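Side-chain contact in petrobactin-binding protein YclQ (Bacillus subtilis subsp. subtilis str. 168, PDB 3GFV), which binds iron-free and ferric petrobactin and the precursor 3,4-dihydroxybenzoic acid as the solute-binding part of the ABC transporter YclNOPQ, which takes up ferric-petrobactin: residues E221-K225 / T226-Y230. Residues are numbered along the deposited sequence; the frame is centred on the assembly and turned at random.
Sequences EYISK and TNPDY
T226, in the last turn of helix 220-226, turns its hydroxyl back onto Y222 one turn earlier. T226 CB lies 3.2 Å from Y222 O. From there the two branches divide: with chi1 at -60°, OG1 stands beside the T226 backbone N, while CG2 points anti to that N. T226 OG1 therefore donates to Y222 O at 2.8 Å, and T226 N donates to the same oxygen at 2.9 Å, the two donors arriving from opposite faces of the carbonyl plane. Threonine suits the place because its short hydroxyl can fold back on the helix backbone; its side chain also touches A205 in a neighbouring loop.

T226 OG1 also sits over the centre of the Y222 ring, 3.4 Å above its plane. CG of Y222 is anti to its backbone N (chi1 172°), which brings one ring face beneath T226 OG1; the OH bond to D206 helps fix the ring's outer end.

Helical geometry stops at N227, whose positive phi (45°) asparagine tolerates better than most residues. N227 N still bonds I223 O at 2.9 Å and, weakly, S224 O, while N227 OD1 accepts from N259 N. P228, which has no N-H to donate, follows and lays CD 3.4 Å from I223 O; it packs on strand 173-180, as does I223 from the helix. Together these residues end the helix and lead the chain into strand 230-235 of the periplasmic binding protein fold.

With T226 OG1 giving its proton to Y222 O, the oxygen rather than the proton faces the ring, so this is probably close packing of a polar atom on the ring face, not an OH-pi bond.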
# COMPACT_ATOMS: atom_id res chain seq x y z
N GLU A 221 1.71 -27.32 3.41
CA GLU A 221 0.56 -28.19 3.44
C GLU A 221 -0.74 -27.39 3.44
O GLU A 221 -1.76 -27.86 2.96
CB GLU A 221 0.57 -29.10 4.67
CG GLU A 221 1.60 -30.22 4.62
CD GLU A 221 2.95 -29.82 5.20
OE1 GLU A 221 3.23 -28.60 5.27
OE2 GLU A 221 3.72 -30.74 5.59
N TYR A 222 -0.69 -26.18 4.00
CA TYR A 222 -1.84 -25.30 3.99
C TYR A 222 -2.19 -24.86 2.56
O TYR A 222 -3.36 -24.80 2.19
CB TYR A 222 -1.58 -24.05 4.83
CG TYR A 222 -2.67 -23.03 4.68
CD1 TYR A 222 -3.86 -23.15 5.40
CD2 TYR A 222 -2.54 -21.93 3.82
CE1 TYR A 222 -4.89 -22.22 5.26
CE2 TYR A 222 -3.55 -21.01 3.68
CZ TYR A 222 -4.72 -21.14 4.39
OH TYR A 222 -5.72 -20.21 4.22
N ILE A 223 -1.18 -24.56 1.75
CA ILE A 223 -1.44 -24.17 0.36
C ILE A 223 -2.09 -25.34 -0.40
O ILE A 223 -3.06 -25.15 -1.14
CB ILE A 223 -0.14 -23.72 -0.32
CG1 ILE A 223 0.37 -22.44 0.35
CG2 ILE A 223 -0.37 -23.45 -1.80
CD1 ILE A 223 1.75 -22.03 -0.13
N SER A 224 -1.56 -26.53 -0.18
CA SER A 224 -2.08 -27.75 -0.80
C SER A 224 -3.51 -28.00 -0.36
O SER A 224 -4.40 -28.29 -1.18
CB SER A 224 -1.17 -28.92 -0.42
OG SER A 224 -1.72 -30.15 -0.87
N LYS A 225 -3.77 -27.91 0.93
CA LYS A 225 -5.14 -28.21 1.35
C LYS A 225 -6.14 -27.15 0.90
O LYS A 225 -7.31 -27.44 0.70
CB LYS A 225 -5.24 -28.51 2.84
CG LYS A 225 -5.46 -27.35 3.73
CD LYS A 225 -6.10 -27.81 5.02
CE LYS A 225 -6.14 -26.70 6.04
NZ LYS A 225 -6.76 -27.14 7.33
N THR A 226 -5.67 -25.91 0.75
CA THR A 226 -6.53 -24.83 0.29
C THR A 226 -6.78 -24.92 -1.21
O THR A 226 -7.87 -24.58 -1.67
CB THR A 226 -5.89 -23.49 0.64
OG1 THR A 226 -5.75 -23.43 2.07
CG2 THR A 226 -6.74 -22.32 0.13
N ASN A 227 -5.79 -25.42 -1.96
CA ASN A 227 -5.90 -25.55 -3.42
C ASN A 227 -6.48 -24.32 -4.16
O ASN A 227 -7.47 -24.40 -4.90
CB ASN A 227 -6.71 -26.82 -3.79
CG ASN A 227 -6.63 -27.14 -5.28
OD1 ASN A 227 -5.63 -26.82 -5.92
ND2 ASN A 227 -7.68 -27.78 -5.83
N PRO A 228 -5.83 -23.16 -4.00
CA PRO A 228 -6.36 -21.96 -4.66
C PRO A 228 -6.19 -22.03 -6.17
O PRO A 228 -5.20 -22.58 -6.67
CB PRO A 228 -5.44 -20.85 -4.12
CG PRO A 228 -4.10 -21.59 -3.89
CD PRO A 228 -4.56 -22.93 -3.30
N ASP A 229 -7.14 -21.47 -6.91
CA ASP A 229 -7.03 -21.38 -8.37
C ASP A 229 -6.01 -20.34 -8.79
O ASP A 229 -5.31 -20.51 -9.79
CB ASP A 229 -8.40 -21.00 -8.94
CG ASP A 229 -9.46 -22.02 -8.60
OD1 ASP A 229 -9.17 -23.23 -8.78
OD2 ASP A 229 -10.55 -21.63 -8.11
N TYR A 230 -5.95 -19.24 -8.02
CA TYR A 230 -4.97 -18.16 -8.23
C TYR A 230 -4.18 -17.94 -6.96
O TYR A 230 -4.73 -17.95 -5.87
CB TYR A 230 -5.66 -16.84 -8.64
CG TYR A 230 -6.23 -16.94 -10.03
CD1 TYR A 230 -5.53 -16.42 -11.13
CD2 TYR A 230 -7.42 -17.63 -10.25
CE1 TYR A 230 -6.04 -16.56 -12.41
CE2 TYR A 230 -7.92 -17.78 -11.54
CZ TYR A 230 -7.24 -17.24 -12.61
OH TYR A 230 -7.75 -17.39 -13.88